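Local coordinates for intracellular protein transport protein USO1 (Saccharomyces cerevisiae S288c, PDB 6LSU) that is required, as a membrane tether, for protein transport from the endoplasmic reticulum to the Golgi complex, this chain being its globular head region, at residues A[625-630]-A[666-670]; A[148-153]-A[184-188]; A[234-238]-A[279-283]. Residues are numbered along the deposited sequence.

Contact 1: A[625-630]-A[666-670]; sequences KCLVTM and RIKQF
Both segments are alpha-helical throughout, and both helices continue beyond them. The local axes approach to 9.0 Å and cross at -130°, so the two helices run obliquely antiparallel. The closest CA pair is Cys-626 and Arg-666, 5.3 Å. The Cys-626 side chain (chi1 m) faces the other helix, and its CB lies 3.7 Å from CB of Phe-670 (chi1 t, chi2 72°). Met-630 (chi1 t, chi2 t, chi3 m) carries its CE over the face of the Phe-670 ring, 3.8 Å from the centroid, in a CH-pi contact. Met-630 SD, 5.4 Å from the Phe-670 ring centroid, adds a Met-aromatic contact. Leu-627 CD2 reaches Phe-670 CE1 at 3.6 Å, and Met-630 CG meets Ile-667 CD1 at 4.0 Å. This is consistent with helix packing at the end of the ARM repeat array, where the third helix of ARM 10 meets helix 660-673. Phe-670 stacks on Phe-676 and meets Phe-709 edge-to-face. Arg-666 (chi1 m, chi2 and chi3 t) is buried and gives the contact its polar part. Arg-666 NH1 gives a weak hydrogen bond to Thr-629 OG1, 3.3 Å. Thr-629 OG1 (chi1 m) donates a hydrogen bond to Lys-625 O, 2.6 Å. Lys-625 CD lies over a guanidinium face. Lys-625 NZ and Arg-666 NH2 are close, 4.4 Å, but Arg-666 NH2 hydrogen-bonds Ser-614 O and Lys-625 NZ makes a weak hydrogen bond to Gln-618 O.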
loop_
_atom_site.group_PDB
_atom_site.type_symbol
_atom_site.label_atom_id
_atom_site.label_comp_id
_atom_site.label_asym_id
_atom_site.label_seq_id
_atom_site.Cartn_x
_atom_site.Cartn_y
_atom_site.Cartn_z
ATOM N N LYS A 625 -24.264 -25.695 -4.912
ATOM C CA LYS A 625 -25.370 -26.487 -4.343
ATOM C C LYS A 625 -25.744 -25.854 -3.001
ATOM O O LYS A 625 -26.960 -25.624 -2.797
ATOM C CB LYS A 625 -24.981 -27.968 -4.372
ATOM C CG LYS A 625 -25.493 -28.857 -3.251
ATOM C CD LYS A 625 -25.005 -30.273 -3.443
ATOM C CE LYS A 625 -24.741 -31.008 -2.144
ATOM N NZ LYS A 625 -24.006 -32.276 -2.398
ATOM N N CYS A 626 -24.780 -25.525 -2.139
ATOM C CA CYS A 626 -25.102 -24.948 -0.796
ATOM C C CYS A 626 -25.656 -23.508 -0.958
ATOM O O CYS A 626 -26.556 -23.096 -0.176
ATOM C CB CYS A 626 -23.897 -24.990 0.139
ATOM S SG CYS A 626 -23.214 -26.659 0.456
ATOM N N LEU A 627 -25.176 -22.744 -1.953
ATOM C CA LEU A 627 -25.596 -21.329 -2.124
ATOM C C LEU A 627 -27.034 -21.279 -2.620
ATOM O O LEU A 627 -27.844 -20.446 -2.032
ATOM C CB LEU A 627 -24.642 -20.590 -3.068
ATOM C CG LEU A 627 -23.343 -20.124 -2.411
ATOM C CD1 LEU A 627 -22.473 -19.365 -3.416
ATOM C CD2 LEU A 627 -23.656 -19.274 -1.189
ATOM N N VAL A 628 -27.351 -22.108 -3.631
ATOM C CA VAL A 628 -28.754 -22.356 -4.071
ATOM C C VAL A 628 -29.581 -22.747 -2.845
ATOM O O VAL A 628 -30.636 -22.209 -2.681
ATOM C CB VAL A 628 -28.893 -23.421 -5.172
ATOM C CG1 VAL A 628 -30.368 -23.714 -5.412
ATOM C CG2 VAL A 628 -28.254 -22.975 -6.475
ATOM N N THR A 629 -29.128 -23.694 -2.045
ATOM C CA THR A 629 -29.897 -24.192 -0.869
ATOM C C THR A 629 -30.106 -23.004 0.061
ATOM O O THR A 629 -31.228 -22.804 0.534
ATOM C CB THR A 629 -29.168 -25.325 -0.145
ATOM O OG1 THR A 629 -28.846 -26.317 -1.120
ATOM C CG2 THR A 629 -29.942 -25.872 1.038
ATOM N N MET A 630 -29.039 -22.242 0.311
ATOM C CA MET A 630 -29.057 -21.076 1.241
ATOM C C MET A 630 -30.081 -20.024 0.756
ATOM O O MET A 630 -30.873 -19.446 1.577
ATOM C CB MET A 630 -27.678 -20.440 1.294
ATOM C CG MET A 630 -27.484 -19.662 2.566
ATOM S SD MET A 630 -25.954 -18.725 2.543
ATOM C CE MET A 630 -24.775 -20.073 2.422
ATOM N N ARG A 666 -26.166 -28.647 4.704
ATOM C CA ARG A 666 -25.571 -27.981 3.514
ATOM C C ARG A 666 -25.165 -26.550 3.859
ATOM O O ARG A 666 -24.315 -26.031 3.106
ATOM C CB ARG A 666 -26.539 -27.955 2.335
ATOM C CG ARG A 666 -26.651 -29.287 1.612
ATOM C CD ARG A 666 -27.865 -29.312 0.710
ATOM N NE ARG A 666 -27.755 -30.354 -0.302
ATOM C CZ ARG A 666 -28.468 -30.407 -1.426
ATOM N NH1 ARG A 666 -29.372 -29.478 -1.695
ATOM N NH2 ARG A 666 -28.272 -31.395 -2.287
ATOM N N ILE A 667 -25.786 -25.936 4.885
ATOM C CA ILE A 667 -25.315 -24.660 5.504
ATOM C C ILE A 667 -24.006 -24.921 6.263
ATOM O O ILE A 667 -23.058 -24.126 6.101
ATOM C CB ILE A 667 -26.401 -24.049 6.408
ATOM C CG1 ILE A 667 -27.635 -23.635 5.606
ATOM C CG2 ILE A 667 -25.837 -22.895 7.230
ATOM C CD1 ILE A 667 -27.364 -23.317 4.154
ATOM N N LYS A 668 -23.974 -25.964 7.089
ATOM C CA LYS A 668 -22.778 -26.367 7.871
ATOM C C LYS A 668 -21.679 -26.785 6.892
ATOM O O LYS A 668 -20.528 -26.521 7.182
ATOM C CB LYS A 668 -23.114 -27.504 8.842
ATOM C CG LYS A 668 -22.088 -27.749 9.941
ATOM C CD LYS A 668 -22.701 -28.202 11.254
ATOM C CE LYS A 668 -21.720 -28.150 12.409
ATOM N NZ LYS A 668 -22.422 -28.003 13.706
ATOM N N GLN A 669 -22.021 -27.388 5.753
ATOM C CA GLN A 669 -20.988 -27.926 4.838
ATOM C C GLN A 669 -20.365 -26.759 4.081
ATOM O O GLN A 669 -19.183 -26.897 3.643
ATOM C CB GLN A 669 -21.516 -28.962 3.844
ATOM C CG GLN A 669 -20.410 -29.448 2.909
ATOM C CD GLN A 669 -20.728 -30.673 2.086
ATOM O OE1 GLN A 669 -21.676 -30.685 1.297
ATOM N NE2 GLN A 669 -19.889 -31.697 2.231
ATOM N N PHE A 670 -21.125 -25.670 3.907
ATOM C CA PHE A 670 -20.703 -24.455 3.160
ATOM C C PHE A 670 -19.587 -23.729 3.925
ATOM O O PHE A 670 -18.593 -23.320 3.289
ATOM C CB PHE A 670 -21.894 -23.520 2.932
ATOM C CG PHE A 670 -21.543 -22.209 2.275
ATOM C CD1 PHE A 670 -21.187 -22.158 0.935
ATOM C CD2 PHE A 670 -21.495 -21.043 3.021
ATOM C CE1 PHE A 670 -20.857 -20.953 0.336
ATOM C CE2 PHE A 670 -21.147 -19.843 2.421
ATOM C CZ PHE A 670 -20.853 -19.795 1.076
#

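Contact 2: A[148-153]-A[184-188]; sequences IHLLVE and ALISL
Leu-188 and His-149 have the most surface buried by this contact, and Ile-148 fills in beside them. Segment 148-153 is helical throughout. Segment 184-188 is helical to Ser-187, and Leu-188 leaves the helix with phi/psi -60/115. The nearest CA pairs are Ile-148 to Ala-184, 6.5 Å, and His-149 to Leu-188, 6.6 Å.

His-149 (chi1 m, chi2 -129°) starts sideways from its CA, but its imidazole reaches the end of the other helix. His-149 NE2 gives a weak hydrogen bond to Ala-184 O at 3.0 Å. Ala-184 O also takes a weak backbone hydrogen bond from Leu-188 N, at 3.4 Å, so the ring joins the backbone donor at the end of the helix, sharing its acceptor. The ring lies tight against the exit from the helix: His-149 CE1 is 2.9 Å from Leu-188 N and 3.1 Å from Leu-188 CB.

Leu-188 (chi1 t, chi2 p) points back toward the first helix. Leu-188 CD2 packs on Val-152 CG1 at 3.5 Å. Val-152 CG2 in turn meets Leu-185 CD2 at 3.5 Å. Ile-148 (chi1 and chi2 m) closes the apolar side, with CG1 3.7 Å from Ala-184 CB and CG2 3.9 Å from Leu-185 CG.

Such packing between successive repeats is characteristic of an armadillo solenoid. Here the middle helix of ARM 2, 145-154, meets the first helix of ARM 3, 178-187. Ser-187 OG hydrogen-bonds Glu-145 OE1 at the start of helix 145-154. Helix 160-174 receives Ile-148 on Leu-170, and helix 191-198 receives Val-152 on Ser-191 and Leu-185 on Met-195.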
loop_
_atom_site.group_PDB
_atom_site.type_symbol
_atom_site.label_atom_id
_atom_site.label_comp_id
_atom_site.label_asym_id
_atom_site.label_seq_id
_atom_site.Cartn_x
_atom_site.Cartn_y
_atom_site.Cartn_z
ATOM N N ILE A 148 30.789 9.546 21.487
ATOM C CA ILE A 148 29.692 10.016 20.603
ATOM C C ILE A 148 29.781 11.539 20.515
ATOM O O ILE A 148 29.795 12.065 19.367
ATOM C CB ILE A 148 28.296 9.555 21.080
ATOM C CG1 ILE A 148 28.125 8.039 21.085
ATOM C CG2 ILE A 148 27.219 10.201 20.227
ATOM C CD1 ILE A 148 28.262 7.399 19.722
ATOM N N HIS A 149 29.835 12.236 21.658
ATOM C CA HIS A 149 29.856 13.723 21.686
ATOM C C HIS A 149 31.141 14.198 20.984
ATOM O O HIS A 149 31.102 15.227 20.269
ATOM C CB HIS A 149 29.616 14.248 23.111
ATOM C CG HIS A 149 28.247 13.956 23.650
ATOM N ND1 HIS A 149 27.443 14.932 24.210
ATOM C CD2 HIS A 149 27.536 12.808 23.731
ATOM C CE1 HIS A 149 26.306 14.391 24.611
ATOM N NE2 HIS A 149 26.338 13.093 24.329
ATOM N N LEU A 150 32.241 13.448 21.073
ATOM C CA LEU A 150 33.518 13.832 20.398
ATOM C C LEU A 150 33.305 13.748 18.882
ATOM O O LEU A 150 33.538 14.774 18.168
ATOM C CB LEU A 150 34.661 12.901 20.823
ATOM C CG LEU A 150 35.987 13.115 20.093
ATOM C CD1 LEU A 150 36.575 14.458 20.442
ATOM C CD2 LEU A 150 36.982 12.025 20.411
ATOM N N LEU A 151 32.831 12.583 18.409
ATOM C CA LEU A 151 32.498 12.338 16.978
ATOM C C LEU A 151 31.610 13.479 16.477
ATOM O O LEU A 151 31.874 14.081 15.379
ATOM C CB LEU A 151 31.775 10.999 16.829
ATOM C CG LEU A 151 32.643 9.770 17.035
ATOM C CD1 LEU A 151 31.800 8.523 16.934
ATOM C CD2 LEU A 151 33.800 9.728 16.063
ATOM N N VAL A 152 30.596 13.812 17.257
ATOM C CA VAL A 152 29.706 14.918 16.812
ATOM C C VAL A 152 30.540 16.199 16.653
ATOM O O VAL A 152 30.387 16.887 15.644
ATOM C CB VAL A 152 28.541 15.089 17.772
ATOM C CG1 VAL A 152 27.776 16.359 17.436
ATOM C CG2 VAL A 152 27.661 13.850 17.732
ATOM N N GLU A 153 31.482 16.451 17.568
ATOM C CA GLU A 153 32.288 17.704 17.570
ATOM C C GLU A 153 33.218 17.703 16.357
ATOM O O GLU A 153 33.443 18.803 15.847
ATOM C CB GLU A 153 33.012 17.904 18.904
ATOM C CG GLU A 153 32.852 19.317 19.461
ATOM C CD GLU A 153 31.431 19.697 19.874
ATOM O OE1 GLU A 153 30.916 20.744 19.375
ATOM O OE2 GLU A 153 30.839 18.953 20.696
ATOM N N ALA A 184 22.605 8.605 23.335
ATOM C CA ALA A 184 23.814 9.459 23.429
ATOM C C ALA A 184 23.629 10.730 22.590
ATOM O O ALA A 184 23.949 11.815 23.119
ATOM C CB ALA A 184 25.054 8.690 23.002
ATOM N N LEU A 185 23.167 10.603 21.335
ATOM C CA LEU A 185 23.130 11.754 20.386
ATOM C C LEU A 185 22.151 12.814 20.899
ATOM O O LEU A 185 22.498 13.996 20.794
ATOM C CB LEU A 185 22.767 11.290 18.970
ATOM C CG LEU A 185 23.946 10.785 18.141
ATOM C CD1 LEU A 185 23.457 9.922 17.001
ATOM C CD2 LEU A 185 24.771 11.951 17.624
ATOM N N ILE A 186 20.982 12.387 21.389
ATOM C CA ILE A 186 19.913 13.236 22.008
ATOM C C ILE A 186 20.493 13.993 23.217
ATOM O O ILE A 186 20.161 15.183 23.379
ATOM C CB ILE A 186 18.707 12.371 22.440
ATOM C CG1 ILE A 186 17.976 11.724 21.264
ATOM C CG2 ILE A 186 17.746 13.179 23.298
ATOM C CD1 ILE A 186 16.984 10.659 21.684
ATOM N N SER A 187 21.262 13.303 24.072
ATOM C CA SER A 187 21.916 13.865 25.286
ATOM C C SER A 187 22.656 15.142 24.900
ATOM O O SER A 187 22.379 16.181 25.513
ATOM C CB SER A 187 22.864 12.904 25.944
ATOM O OG SER A 187 22.295 11.612 26.050
ATOM N N LEU A 188 23.560 15.084 23.924
ATOM C CA LEU A 188 24.091 16.349 23.367
ATOM C C LEU A 188 22.892 17.101 22.805
ATOM O O LEU A 188 22.223 16.591 21.917
ATOM C CB LEU A 188 25.173 16.087 22.309
ATOM C CG LEU A 188 25.830 17.331 21.699
ATOM C CD1 LEU A 188 26.257 18.347 22.754
ATOM C CD2 LEU A 188 27.033 16.932 20.851
#

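Contact 3: A[234-238]-A[279-283]; sequences FERLF and NLPKL
This is a buried helix-to-helix contact between the middle helices of two consecutive repeats, 233-244 of ARM 4 and 280-287 of ARM 5. Segment 234-238 is helical throughout, and residues 280-283 are helical. The CA pairs Phe-234 to Asn-279 and Phe-238 to Lys-282 are both 7.1 Å apart, so the segments keep the same general direction. Phe-238 (chi1 m, chi2 -63°) is central. Lys-282 CB lies over the face of the Phe-238 ring, 3.9 Å from its centroid, a CH-pi contact, and Phe-238 CZ meets Leu-283 CD1 at 4.1 Å. Asn-279 (chi1 m) brings OD1 to 3.2 Å from Phe-234 CB and 3.6 Å from Phe-238 CD2, while Asn-279 ND2 hydrogen-bonds Phe-274 O. Towards solvent, Glu-235 OE1 is 4.4 Å from Lys-282 NZ, beyond a salt bridge. Phe-234 packs on Ile-263 and Leu-264 of helix 251-264. Equivalent helices stacked side by side in this way are characteristic of the armadillo repeat solenoid.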
loop_
_atom_site.group_PDB
_atom_site.type_symbol
_atom_site.label_atom_id
_atom_site.label_comp_id
_atom_site.label_asym_id
_atom_site.label_seq_id
_atom_site.Cartn_x
_atom_site.Cartn_y
_atom_site.Cartn_z
ATOM N N PHE A 234 12.216 19.947 5.542
ATOM C CA PHE A 234 11.395 19.785 4.314
ATOM C C PHE A 234 11.937 20.663 3.180
ATOM O O PHE A 234 12.140 20.126 2.046
ATOM C CB PHE A 234 9.915 20.014 4.614
ATOM C CG PHE A 234 9.415 19.077 5.690
ATOM C CD1 PHE A 234 9.912 17.790 5.787
ATOM C CD2 PHE A 234 8.546 19.507 6.654
ATOM C CE1 PHE A 234 9.481 16.932 6.785
ATOM C CE2 PHE A 234 8.158 18.669 7.689
ATOM C CZ PHE A 234 8.585 17.367 7.728
ATOM N N GLU A 235 12.230 21.934 3.469
ATOM C CA GLU A 235 12.793 22.916 2.497
ATOM C C GLU A 235 14.095 22.353 1.916
ATOM O O GLU A 235 14.267 22.330 0.654
ATOM C CB GLU A 235 13.033 24.254 3.198
ATOM C CG GLU A 235 12.973 25.470 2.285
ATOM C CD GLU A 235 12.562 26.749 2.998
ATOM O OE1 GLU A 235 11.333 26.960 3.201
ATOM O OE2 GLU A 235 13.470 27.522 3.376
ATOM N N ARG A 236 14.956 21.849 2.798
ATOM C CA ARG A 236 16.290 21.312 2.428
ATOM C C ARG A 236 16.124 20.106 1.502
ATOM O O ARG A 236 16.698 20.098 0.394
ATOM C CB ARG A 236 17.051 20.899 3.689
ATOM C CG ARG A 236 17.412 22.064 4.604
ATOM C CD ARG A 236 18.301 21.608 5.741
ATOM N NE ARG A 236 18.347 22.551 6.851
ATOM C CZ ARG A 236 19.410 23.274 7.200
ATOM N NH1 ARG A 236 20.544 23.179 6.523
ATOM N NH2 ARG A 236 19.323 24.084 8.239
ATOM N N LEU A 237 15.355 19.113 1.940
ATOM C CA LEU A 237 15.239 17.813 1.230
ATOM C C LEU A 237 14.617 18.035 -0.152
ATOM O O LEU A 237 15.149 17.432 -1.097
ATOM C CB LEU A 237 14.445 16.817 2.090
ATOM C CG LEU A 237 15.183 16.315 3.335
ATOM C CD1 LEU A 237 14.370 15.255 4.070
ATOM C CD2 LEU A 237 16.545 15.767 2.973
ATOM N N PHE A 238 13.586 18.877 -0.269
ATOM C CA PHE A 238 12.970 19.277 -1.567
ATOM C C PHE A 238 13.957 20.008 -2.490
ATOM O O PHE A 238 13.905 19.738 -3.697
ATOM C CB PHE A 238 11.670 20.080 -1.418
ATOM C CG PHE A 238 10.458 19.187 -1.250
ATOM C CD1 PHE A 238 10.090 18.330 -2.275
ATOM C CD2 PHE A 238 9.759 19.117 -0.054
ATOM C CE1 PHE A 238 9.034 17.451 -2.119
ATOM C CE2 PHE A 238 8.694 18.241 0.085
ATOM C CZ PHE A 238 8.339 17.411 -0.952
ATOM N N ASN A 279 4.889 22.884 1.587
ATOM C CA ASN A 279 5.447 21.673 0.920
ATOM C C ASN A 279 4.526 21.131 -0.198
ATOM O O ASN A 279 5.075 20.757 -1.273
ATOM C CB ASN A 279 5.759 20.603 1.959
ATOM C CG ASN A 279 6.918 21.020 2.824
ATOM O OD1 ASN A 279 8.029 21.224 2.301
ATOM N ND2 ASN A 279 6.662 21.137 4.120
ATOM N N LEU A 280 3.200 21.104 -0.006
ATOM C CA LEU A 280 2.253 20.535 -0.999
ATOM C C LEU A 280 2.606 20.953 -2.423
ATOM O O LEU A 280 2.710 20.105 -3.298
ATOM C CB LEU A 280 0.818 20.936 -0.673
ATOM C CG LEU A 280 0.200 20.138 0.460
ATOM C CD1 LEU A 280 -1.308 20.318 0.467
ATOM C CD2 LEU A 280 0.585 18.669 0.333
ATOM N N PRO A 281 2.795 22.253 -2.730
ATOM C CA PRO A 281 3.090 22.660 -4.106
ATOM C C PRO A 281 4.347 21.961 -4.641
ATOM O O PRO A 281 4.413 21.657 -5.803
ATOM C CB PRO A 281 3.353 24.158 -4.010
ATOM C CG PRO A 281 2.744 24.568 -2.702
ATOM C CD PRO A 281 2.830 23.372 -1.783
ATOM N N LYS A 282 5.312 21.728 -3.754
ATOM C CA LYS A 282 6.601 21.056 -4.070
ATOM C C LYS A 282 6.354 19.574 -4.392
ATOM O O LYS A 282 6.881 19.104 -5.396
ATOM C CB LYS A 282 7.574 21.229 -2.900
ATOM C CG LYS A 282 8.220 22.603 -2.850
ATOM C CD LYS A 282 8.419 23.134 -1.456
ATOM C CE LYS A 282 9.402 24.275 -1.429
ATOM N NZ LYS A 282 9.985 24.387 -0.072
ATOM N N LEU A 283 5.585 18.883 -3.549
ATOM C CA LEU A 283 5.240 17.442 -3.693
ATOM C C LEU A 283 4.398 17.250 -4.967
ATOM O O LEU A 283 4.711 16.352 -5.767
ATOM C CB LEU A 283 4.474 17.026 -2.438
ATOM C CG LEU A 283 4.212 15.535 -2.307
ATOM C CD1 LEU A 283 5.513 14.779 -2.378
ATOM C CD2 LEU A 283 3.514 15.239 -0.994
#

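How the contacts relate
All three contacts join helices within the globular head, but they share no element. Contacts 2 and 3 link successive ARM repeats in one arm of the solenoid, centres about 29 Å apart. Contact 1 lies on the opposite side of the chain's centre, about 68 Å from contact 2 and 57 Å from contact 3, centre to centre. Contacts 1 and 3 are buried and each includes a phenylalanine ring with a CH-pi contact; in contact 1 an arginine and a cysteine take large shares. Contact 2 is partly buried and relies on aliphatic packing with a histidine at a helix end. Weak cross-segment hydrogen bonds occur in contacts 1 and 2, while contact 3 has none and carries its charges at the margin.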